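Local atomic coordinates of SIR4-interacting protein SIF2 (Saccharomyces cerevisiae, PDB entry 1R5M), a protein that antagonizes telomeric silencing in yeast, acts as a transcription corepressor within the Set3 complex, and may recruit SIR4 to non-telomeric sites. Residues 43-48 against 61-66; 72-77 against 89-94; 209-214 against 250-255; 263-268 against 290-295. All blocks are in the same frame, centred on the assembly; numbering follows the deposited sequence.

Contact 1: residues 43-48 against 61-66; sequences VKLDNI and LAYGEK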
# COMPACT_ATOMS: atom_id res chain seq x y z
N VAL A 43 -18.18 11.46 -5.44
CA VAL A 43 -19.02 10.44 -4.81
C VAL A 43 -18.80 10.41 -3.30
O VAL A 43 -17.67 10.41 -2.83
CB VAL A 43 -18.75 9.02 -5.37
CG1 VAL A 43 -19.59 7.99 -4.62
CG2 VAL A 43 -19.07 8.96 -6.86
N LYS A 44 -19.90 10.41 -2.55
CA LYS A 44 -19.83 10.35 -1.11
C LYS A 44 -20.02 8.89 -0.71
O LYS A 44 -20.98 8.25 -1.13
CB LYS A 44 -20.92 11.20 -0.47
CG LYS A 44 -21.11 10.96 1.02
CD LYS A 44 -22.18 11.86 1.61
CE LYS A 44 -21.69 13.30 1.71
NZ LYS A 44 -20.47 13.40 2.57
N LEU A 45 -19.10 8.36 0.08
CA LEU A 45 -19.18 6.97 0.53
C LEU A 45 -19.57 6.94 2.00
O LEU A 45 -19.64 7.99 2.65
CB LEU A 45 -17.82 6.29 0.41
CG LEU A 45 -17.14 6.29 -0.96
CD1 LEU A 45 -15.73 5.73 -0.83
CD2 LEU A 45 -17.96 5.46 -1.94
N ASP A 46 -19.86 5.75 2.51
CA ASP A 46 -20.14 5.63 3.93
C ASP A 46 -18.72 5.66 4.49
O ASP A 46 -17.76 5.78 3.73
CB ASP A 46 -20.77 4.27 4.27
CG ASP A 46 -22.21 4.17 3.79
OD1 ASP A 46 -22.94 5.17 3.92
OD2 ASP A 46 -22.59 3.09 3.30
N ASN A 47 -18.58 5.57 5.81
CA ASN A 47 -17.24 5.56 6.37
C ASN A 47 -16.51 4.32 5.87
O ASN A 47 -17.10 3.24 5.77
CB ASN A 47 -17.28 5.52 7.90
CG ASN A 47 -15.94 5.15 8.51
OD1 ASN A 47 -15.67 3.99 8.81
ND2 ASN A 47 -15.07 6.15 8.68
N ILE A 48 -15.24 4.48 5.53
CA ILE A 48 -14.44 3.35 5.07
C ILE A 48 -13.13 3.36 5.83
O ILE A 48 -12.63 4.41 6.23
CB ILE A 48 -14.16 3.39 3.55
CG1 ILE A 48 -13.36 4.65 3.18
CG2 ILE A 48 -15.47 3.32 2.77
CD1 ILE A 48 -12.80 4.61 1.77
N LEU A 61 -14.19 -0.22 -7.34
CA LEU A 61 -13.53 0.07 -6.08
C LEU A 61 -13.91 -0.95 -5.01
O LEU A 61 -15.08 -1.35 -4.91
CB LEU A 61 -13.93 1.47 -5.59
CG LEU A 61 -13.47 1.94 -4.21
CD1 LEU A 61 -11.96 2.06 -4.19
CD2 LEU A 61 -14.11 3.28 -3.87
N ALA A 62 -12.93 -1.38 -4.22
CA ALA A 62 -13.19 -2.30 -3.12
C ALA A 62 -12.88 -1.51 -1.86
O ALA A 62 -11.84 -0.85 -1.78
CB ALA A 62 -12.27 -3.51 -3.21
N TYR A 63 -13.77 -1.53 -0.88
CA TYR A 63 -13.48 -0.81 0.35
C TYR A 63 -13.89 -1.59 1.59
O TYR A 63 -14.87 -2.32 1.59
CB TYR A 63 -14.13 0.59 0.32
CG TYR A 63 -15.64 0.64 0.23
CD1 TYR A 63 -16.43 0.35 1.34
CD2 TYR A 63 -16.27 1.03 -0.95
CE1 TYR A 63 -17.82 0.47 1.29
CE2 TYR A 63 -17.66 1.15 -1.01
CZ TYR A 63 -18.42 0.87 0.11
OH TYR A 63 -19.79 1.02 0.07
N GLY A 64 -13.09 -1.44 2.64
CA GLY A 64 -13.38 -2.14 3.88
C GLY A 64 -14.12 -1.26 4.85
O GLY A 64 -13.89 -0.04 4.90
N GLU A 65 -15.00 -1.86 5.64
CA GLU A 65 -15.77 -1.10 6.62
C GLU A 65 -15.53 -1.66 8.01
O GLU A 65 -14.90 -2.71 8.17
CB GLU A 65 -17.26 -1.14 6.26
CG GLU A 65 -17.54 -0.58 4.87
CD GLU A 65 -18.99 -0.75 4.45
OE1 GLU A 65 -19.86 -0.08 5.04
OE2 GLU A 65 -19.24 -1.56 3.54
N LYS A 66 -16.04 -0.97 9.02
CA LYS A 66 -15.82 -1.39 10.39
C LYS A 66 -16.65 -2.57 10.89
O LYS A 66 -16.21 -3.29 11.77
CB LYS A 66 -15.99 -0.19 11.32
CG LYS A 66 -14.99 0.93 11.03
CD LYS A 66 -15.16 2.14 11.93
CE LYS A 66 -14.11 3.20 11.61
NZ LYS A 66 -14.30 4.46 12.40
O HOH W 1 -20.48 3.80 0.32
O HOH W 2 -21.25 0.87 2.59
O HOH W 3 -17.26 1.71 8.65
O HOH W 4 -19.28 2.07 6.71
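Ile48 and Tyr63 make the closest apolar contact: CG2 of Ile48 lies 3.4 Å from CD1 of Tyr63, and the two side chains cross at about a right angle. The CB of Tyr63 points toward 43-48, CG is set between the backbone N and the carbonyl carbon (chi1 62°), and CD2 of Leu45 reaches CE2 at 4.4 Å from the same side of the ring plane as Ile48. Leu45 CD1 also meets Leu61 CD2, backed by Ser410. The backbones have no direct hydrogen bond; Ile48 CA instead makes a CA-H...O contact with Gly64 O at 3.4 Å.

The contact sits at the closure of the eight-repeat beta propeller. Strand 37-44 pairs with 419-422 of the last blade, and the chain through 45-48 passes over to the first blade, where 60-65 is the second strand.

The hydrogen-bonded links all run through water. One water accepts from Asp46 N and donates to Tyr63 OH, and a second joins Tyr63 OH to Asp46 OD2 and Glu65 OE1. The latter two like-charged oxygens stand 4.5 Å apart, and Arg71, in a salt bridge with Glu65 OE2, probably eases their repulsion. A third water donates to Asn47 OD1 and accepts from Lys66 N. Lys66 crosses Asn47 at about a right angle, its CE 3.3 Å from Asn47 OD1. Its NZ bonds Ser414 O, while Asn47 ND2 bonds Gln416 O. An alanine in place of Lys66 would probably uncover Asn47 OD1 on this side and leave Ser414 O without the ammonium donor.

Contact 2: residues 72-77 against 89-94; sequences LARIVE and TIIAEL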
# COMPACT_ATOMS: atom_id res chain seq x y z
N LEU A 72 -17.79 -4.18 -2.76
CA LEU A 72 -17.26 -3.94 -4.09
C LEU A 72 -18.27 -2.98 -4.69
O LEU A 72 -19.48 -3.20 -4.59
CB LEU A 72 -17.20 -5.25 -4.90
CG LEU A 72 -16.25 -6.32 -4.35
CD1 LEU A 72 -16.23 -7.51 -5.30
CD2 LEU A 72 -14.84 -5.74 -4.21
N ALA A 73 -17.79 -1.90 -5.29
CA ALA A 73 -18.68 -0.92 -5.87
C ALA A 73 -18.19 -0.44 -7.22
O ALA A 73 -17.00 -0.51 -7.53
CB ALA A 73 -18.84 0.27 -4.94
N ARG A 74 -19.13 0.04 -8.03
CA ARG A 74 -18.81 0.55 -9.34
C ARG A 74 -19.19 2.02 -9.36
O ARG A 74 -20.25 2.41 -8.85
CB ARG A 74 -19.57 -0.23 -10.41
CG ARG A 74 -19.27 0.18 -11.83
CD ARG A 74 -19.53 -0.99 -12.76
NE ARG A 74 -20.76 -1.69 -12.40
CZ ARG A 74 -20.97 -2.98 -12.60
NH1 ARG A 74 -20.02 -3.74 -13.15
NH2 ARG A 74 -22.12 -3.53 -12.24
N ILE A 75 -18.31 2.84 -9.92
CA ILE A 75 -18.56 4.27 -10.02
C ILE A 75 -18.50 4.66 -11.49
O ILE A 75 -17.44 4.59 -12.11
CB ILE A 75 -17.51 5.09 -9.24
CG1 ILE A 75 -17.67 4.82 -7.74
CG2 ILE A 75 -17.67 6.58 -9.54
CD1 ILE A 75 -16.63 5.50 -6.88
N VAL A 76 -19.64 5.06 -12.04
CA VAL A 76 -19.71 5.45 -13.44
C VAL A 76 -20.45 6.78 -13.60
O VAL A 76 -21.35 7.09 -12.82
CB VAL A 76 -20.43 4.38 -14.29
CG1 VAL A 76 -19.65 3.08 -14.26
CG2 VAL A 76 -21.84 4.17 -13.77
N GLU A 77 -20.05 7.55 -14.60
CA GLU A 77 -20.69 8.84 -14.85
C GLU A 77 -21.79 8.69 -15.89
O GLU A 77 -21.66 7.91 -16.83
CB GLU A 77 -19.65 9.85 -15.33
CG GLU A 77 -18.91 9.44 -16.59
CD GLU A 77 -17.85 10.44 -17.00
OE1 GLU A 77 -18.21 11.61 -17.25
OE2 GLU A 77 -16.66 10.06 -17.07
N THR A 89 -22.84 2.29 -7.45
CA THR A 89 -23.64 1.07 -7.38
C THR A 89 -22.85 -0.02 -6.67
O THR A 89 -21.71 -0.30 -7.02
CB THR A 89 -24.02 0.57 -8.79
OG1 THR A 89 -24.78 1.57 -9.47
CG2 THR A 89 -24.84 -0.71 -8.70
N ILE A 90 -23.46 -0.64 -5.66
CA ILE A 90 -22.80 -1.71 -4.92
C ILE A 90 -22.90 -3.02 -5.70
O ILE A 90 -23.99 -3.48 -6.03
CB ILE A 90 -23.44 -1.90 -3.52
CG1 ILE A 90 -23.40 -0.59 -2.74
CG2 ILE A 90 -22.69 -2.99 -2.76
CD1 ILE A 90 -22.00 -0.03 -2.54
N ILE A 91 -21.74 -3.60 -5.99
CA ILE A 91 -21.66 -4.85 -6.74
C ILE A 91 -21.87 -6.05 -5.83
O ILE A 91 -22.52 -7.03 -6.21
CB ILE A 91 -20.28 -4.98 -7.43
CG1 ILE A 91 -20.12 -3.89 -8.49
CG2 ILE A 91 -20.13 -6.36 -8.05
CD1 ILE A 91 -18.74 -3.82 -9.11
N ALA A 92 -21.31 -5.99 -4.62
CA ALA A 92 -21.44 -7.10 -3.69
C ALA A 92 -20.94 -6.76 -2.29
O ALA A 92 -20.15 -5.83 -2.10
CB ALA A 92 -20.68 -8.31 -4.22
N GLU A 93 -21.42 -7.53 -1.32
CA GLU A 93 -21.02 -7.38 0.06
C GLU A 93 -20.09 -8.56 0.35
O GLU A 93 -20.41 -9.71 0.03
CB GLU A 93 -22.23 -7.44 0.99
CG GLU A 93 -23.26 -6.35 0.73
CD GLU A 93 -24.46 -6.43 1.66
OE1 GLU A 93 -25.41 -5.63 1.48
OE2 GLU A 93 -24.47 -7.29 2.57
N LEU A 94 -18.93 -8.27 0.93
CA LEU A 94 -17.95 -9.29 1.27
C LEU A 94 -17.90 -9.33 2.79
O LEU A 94 -17.08 -8.66 3.42
CB LEU A 94 -16.58 -8.91 0.70
CG LEU A 94 -16.56 -8.40 -0.75
CD1 LEU A 94 -15.13 -8.11 -1.15
CD2 LEU A 94 -17.18 -9.44 -1.70
O HOH W 5 -22.74 2.69 -10.96
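Leu72 faces both Ile91 and Ala92 across two antiparallel strands whose axes approach to 4.3 Å at 159°. This is a classic beta bulge in the hairpin of strands 69-77 and 86-95, the third and outermost strands of the first propeller blade. The evidence is a shared acceptor: Leu72 O takes Ile91 N at 2.7 Å and, weakly, Ala92 N at 3.3 Å, while Leu72 N bonds Ala92 O. Ile91 has a near-helical backbone (psi -39°), as the first bulge residue should, and regular pairing resumes at Ala73 and Ile90, followed by the hydrogen-bonded pair Arg74-Thr89, joined by both N-H...O bonds.

Among the side chains, Leu72 and Leu94 cross at about a right angle, with Leu94 CD1 3.8 Å from Leu72 CG. Ala62 of strand 60-65 also packs on Leu72, and Ala70 on Leu94. An alanine in place of Leu94 would probably open a gap beside CG and the two methyls of Leu72, since only the branched end of Leu94 touches them. Ala73 and Ile90, a non-hydrogen-bonded pair, turn to the other face of the sheet, where Ala73 CB meets Ile90 CD1 at 4.0 Å. A water spans Arg74 O and Thr89 OG1. Ile91, its CB turned toward 72-77, carries CD1 to Arg74: this methyl lies 3.9 Å from Arg74 CB and sits over the centre of the guanidinium, 4.2 Å above the plane.

Contact 3: residues 209-214 against 250-255; sequences GVDVEW and ISVLEF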
# COMPACT_ATOMS: atom_id res chain seq x y z
N GLY A 209 7.96 -4.93 11.44
CA GLY A 209 7.62 -4.21 10.23
C GLY A 209 6.19 -4.48 9.83
O GLY A 209 5.51 -5.30 10.46
N VAL A 210 5.73 -3.84 8.76
CA VAL A 210 4.35 -3.99 8.32
C VAL A 210 4.17 -4.24 6.83
O VAL A 210 3.11 -3.94 6.27
CB VAL A 210 3.53 -2.74 8.70
CG1 VAL A 210 3.46 -2.60 10.22
CG2 VAL A 210 4.18 -1.49 8.10
N ASP A 211 5.18 -4.79 6.17
CA ASP A 211 5.07 -5.07 4.74
C ASP A 211 5.84 -6.34 4.39
O ASP A 211 6.73 -6.75 5.13
CB ASP A 211 5.61 -3.89 3.93
CG ASP A 211 4.94 -3.74 2.57
OD1 ASP A 211 4.05 -4.56 2.24
OD2 ASP A 211 5.30 -2.79 1.83
N VAL A 212 5.47 -6.95 3.27
CA VAL A 212 6.12 -8.15 2.74
C VAL A 212 6.11 -7.93 1.23
O VAL A 212 5.43 -7.04 0.73
CB VAL A 212 5.36 -9.45 3.08
CG1 VAL A 212 5.31 -9.65 4.59
CG2 VAL A 212 3.95 -9.39 2.50
N GLU A 213 6.85 -8.74 0.47
CA GLU A 213 6.89 -8.54 -0.97
C GLU A 213 7.44 -9.72 -1.74
O GLU A 213 8.33 -10.42 -1.27
CB GLU A 213 7.74 -7.29 -1.28
CG GLU A 213 7.92 -6.97 -2.76
CD GLU A 213 6.66 -6.43 -3.42
OE1 GLU A 213 5.56 -6.82 -3.00
OE2 GLU A 213 6.78 -5.61 -4.36
N TRP A 214 6.91 -9.95 -2.94
CA TRP A 214 7.39 -11.03 -3.79
C TRP A 214 8.53 -10.46 -4.63
O TRP A 214 8.43 -9.33 -5.12
CB TRP A 214 6.29 -11.53 -4.74
CG TRP A 214 5.23 -12.34 -4.08
CD1 TRP A 214 4.08 -11.89 -3.51
CD2 TRP A 214 5.25 -13.76 -3.88
NE1 TRP A 214 3.37 -12.94 -2.97
CE2 TRP A 214 4.07 -14.10 -3.18
CE3 TRP A 214 6.15 -14.78 -4.23
CZ2 TRP A 214 3.76 -15.42 -2.82
CZ3 TRP A 214 5.84 -16.10 -3.87
CH2 TRP A 214 4.66 -16.40 -3.17
N ILE A 250 10.69 -2.52 9.36
CA ILE A 250 10.53 -2.34 7.93
C ILE A 250 9.10 -1.90 7.62
O ILE A 250 8.15 -2.64 7.87
CB ILE A 250 10.85 -3.66 7.18
CG1 ILE A 250 12.25 -4.15 7.55
CG2 ILE A 250 10.73 -3.45 5.68
CD1 ILE A 250 13.37 -3.15 7.24
N SER A 251 8.97 -0.70 7.07
CA SER A 251 7.66 -0.13 6.77
C SER A 251 7.20 -0.33 5.32
O SER A 251 6.00 -0.29 5.04
CB SER A 251 7.66 1.36 7.09
OG SER A 251 8.68 2.03 6.35
N VAL A 252 8.14 -0.54 4.42
CA VAL A 252 7.81 -0.70 3.01
C VAL A 252 8.75 -1.67 2.30
O VAL A 252 9.95 -1.66 2.53
CB VAL A 252 7.94 0.65 2.24
CG1 VAL A 252 7.51 0.47 0.79
CG2 VAL A 252 7.11 1.73 2.93
N LEU A 253 8.17 -2.51 1.44
CA LEU A 253 8.93 -3.45 0.63
C LEU A 253 8.25 -3.44 -0.74
O LEU A 253 7.11 -3.87 -0.87
CB LEU A 253 8.93 -4.85 1.24
CG LEU A 253 9.81 -5.01 2.48
CD1 LEU A 253 9.55 -6.35 3.12
CD2 LEU A 253 11.29 -4.87 2.10
N GLU A 254 8.97 -2.93 -1.74
CA GLU A 254 8.46 -2.83 -3.10
C GLU A 254 9.49 -3.30 -4.12
O GLU A 254 10.57 -2.72 -4.25
CB GLU A 254 8.08 -1.38 -3.43
CG GLU A 254 6.88 -0.84 -2.67
CD GLU A 254 5.57 -1.42 -3.16
OE1 GLU A 254 5.58 -2.14 -4.18
OE2 GLU A 254 4.52 -1.14 -2.53
N PHE A 255 9.15 -4.36 -4.84
CA PHE A 255 10.05 -4.91 -5.84
C PHE A 255 9.69 -4.40 -7.23
O PHE A 255 8.52 -4.34 -7.60
CB PHE A 255 9.98 -6.44 -5.83
CG PHE A 255 10.95 -7.10 -6.77
CD1 PHE A 255 12.32 -7.08 -6.51
CD2 PHE A 255 10.50 -7.74 -7.92
CE1 PHE A 255 13.23 -7.69 -7.37
CE2 PHE A 255 11.40 -8.36 -8.79
CZ PHE A 255 12.76 -8.33 -8.52
O HOH W 6 3.82 -2.24 -0.28
O HOH W 7 4.11 -0.34 3.07
O HOH W 8 4.09 -4.39 -3.74
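Glu213 and Asp211 present flat carboxylates to the backbone of 250-255, each gripping an N-H in its own way. Glu213 OE2 receives Phe255 N through its anti lone pair, at 2.7 Å and nearly straight (176°). Asp211 OD2 instead takes Leu253 N at 2.9 Å from above the carboxylate plane, 43° out of it, and Val212 N similarly meets OD1 from out of the plane. The Phe255 ring has Trp214 O set obliquely to it, with Phe255 CB 3.4 Å from that oxygen.

The two segments run nearly the same way, 15° apart: 209-212 is loop leading into strand 213-216, which with strand 250-256 is innermost in blades four and five of the propeller. Apart from a bridge at Gly209 and Ile250 they are joined by side chains, the acids supplying acceptors that a neighbouring strand otherwise would. Leu253 packs against 209-214, its CB 3.7 Å from Glu213 CB and its CD1 3.5 Å from Asp211 O, which has no hydrogen-bonding partner in the model.

Two waters also donate to Asp211 OD2; one reaches Glu254 OE2. With Glu254 OE1 3.7 Å from Glu213 OE2, negative charge accumulates here, and Lys156, salt-bridged to Asp211 OD1 and Glu213 OE1, probably offsets it.

Contact 4: residues 263-268 against 290-295; sequences LSASDD and QSIVSA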
# COMPACT_ATOMS: atom_id res chain seq x y z
N LEU A 263 13.05 -2.15 -3.18
CA LEU A 263 13.07 -0.89 -2.45
C LEU A 263 12.53 -1.18 -1.06
O LEU A 263 11.49 -1.83 -0.92
CB LEU A 263 12.17 0.14 -3.13
CG LEU A 263 11.70 1.32 -2.26
CD1 LEU A 263 12.88 2.23 -1.94
CD2 LEU A 263 10.63 2.09 -3.01
N SER A 264 13.24 -0.74 -0.03
CA SER A 264 12.76 -0.93 1.34
C SER A 264 12.79 0.41 2.06
O SER A 264 13.60 1.28 1.74
CB SER A 264 13.63 -1.95 2.09
OG SER A 264 14.97 -1.51 2.21
N ALA A 265 11.88 0.58 3.01
CA ALA A 265 11.83 1.80 3.81
C ALA A 265 11.75 1.33 5.25
O ALA A 265 11.22 0.24 5.53
CB ALA A 265 10.61 2.64 3.46
N SER A 266 12.26 2.13 6.17
CA SER A 266 12.27 1.74 7.57
C SER A 266 11.95 2.88 8.53
O SER A 266 12.00 4.05 8.17
CB SER A 266 13.65 1.17 7.91
OG SER A 266 13.82 0.99 9.30
N ASP A 267 11.63 2.50 9.77
CA ASP A 267 11.35 3.48 10.80
C ASP A 267 12.64 4.24 11.07
O ASP A 267 12.62 5.32 11.66
CB ASP A 267 10.90 2.80 12.10
CG ASP A 267 9.47 2.29 12.05
OD1 ASP A 267 8.81 2.45 11.00
OD2 ASP A 267 9.01 1.73 13.06
N ASP A 268 13.77 3.67 10.63
CA ASP A 268 15.06 4.31 10.85
C ASP A 268 15.26 5.55 9.99
O ASP A 268 16.33 6.17 10.03
CB ASP A 268 16.23 3.31 10.66
CG ASP A 268 16.46 2.89 9.21
OD1 ASP A 268 15.90 3.50 8.27
OD2 ASP A 268 17.24 1.92 9.01
N GLN A 290 12.19 11.57 10.28
CA GLN A 290 11.27 10.73 11.03
C GLN A 290 10.92 9.51 10.19
O GLN A 290 11.34 9.40 9.04
CB GLN A 290 9.99 11.51 11.38
CG GLN A 290 10.25 12.81 12.12
CD GLN A 290 8.99 13.45 12.67
OE1 GLN A 290 8.96 14.64 12.97
NE2 GLN A 290 7.94 12.65 12.81
N SER A 291 10.17 8.59 10.78
CA SER A 291 9.78 7.36 10.10
C SER A 291 9.17 7.58 8.72
O SER A 291 8.41 8.52 8.51
CB SER A 291 8.78 6.58 10.96
OG SER A 291 9.35 6.25 12.22
N ILE A 292 9.53 6.71 7.79
CA ILE A 292 9.00 6.78 6.44
C ILE A 292 7.72 5.95 6.42
O ILE A 292 7.74 4.76 6.75
CB ILE A 292 10.02 6.22 5.42
CG1 ILE A 292 11.23 7.16 5.36
CG2 ILE A 292 9.38 6.08 4.05
CD1 ILE A 292 12.36 6.68 4.48
N VAL A 293 6.61 6.57 6.03
CA VAL A 293 5.33 5.88 6.02
C VAL A 293 4.99 5.18 4.71
O VAL A 293 4.29 4.16 4.72
CB VAL A 293 4.18 6.85 6.39
CG1 VAL A 293 4.43 7.43 7.78
CG2 VAL A 293 4.08 7.97 5.37
N SER A 294 5.49 5.70 3.60
CA SER A 294 5.22 5.10 2.30
C SER A 294 6.37 5.40 1.34
O SER A 294 7.06 6.40 1.49
CB SER A 294 3.93 5.66 1.68
OG SER A 294 2.83 5.58 2.57
N ALA A 295 6.57 4.51 0.37
CA ALA A 295 7.61 4.69 -0.64
C ALA A 295 7.24 3.88 -1.87
O ALA A 295 6.65 2.80 -1.76
CB ALA A 295 8.97 4.25 -0.11
O HOH W 9 11.21 6.21 14.11
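Ala265 points its CB at Ile292, meeting CG2 at 3.7 Å, while the same methyl lies 4.2 Å from Ala295 CB. Leu263 comes to Ala295 from one side of that cluster: with its CG anti to the backbone N (chi1 160°), CD2 reaches Ala295 CB at 4.0 Å. Residues Ile292 and Ala295 are three apart yet both turn toward 263-268, because a classic beta bulge at Val293 and Ser294, opposite Cys306, intervenes.

The strands run antiparallel at 164°, but their axes are 6.7 Å apart, too far for backbone pairing. They are the second strand of blade five and the first of blade six, and the methyl cluster fills the seam between blades, with Leu271 packing on Ala265, Ile292 and Ala295.

Ser291 OG comes within 3.8 Å of Asp267 CB. A water donates to Asp267 O at 3.0 Å and lies 2.7 Å from Ser291 OG. Ser264 points away from 290-295; with His246, Trp274 and Asp268 it forms the hydrogen-bonded tetrad known from WD repeats.

Between 263-268 and 290-295 themselves there is no clear direct hydrogen bond: apolar contacts join them and a water bridges the Asp267-Ser291 end, while Ser251 OG bonds Ile292 O from the neighbouring strand.

How the contacts relate
Contacts 1 and 4 are buried and lie on opposite sides of the chain's centre, yet both join neighbouring blades through apolar side chains with no clear direct hydrogen bond, contact 1 adding a string of water bridges among charged groups, contact 4 a single water. Contact 2, partly buried and farthest from the centre, differs: it is a hairpin within one blade, held by backbone hydrogen bonds. Contact 3, nearest the centre, relies on the carboxylates of Asp211 and Glu213, both salt-bridged to Lys156, with waters linking them to Glu254. The contacts fall into two touching pairs, each with centres 10 Å apart: strands 60-65 and 69-77 link contacts 1 and 2, strands 250-256 and 261-266 contacts 3 and 4.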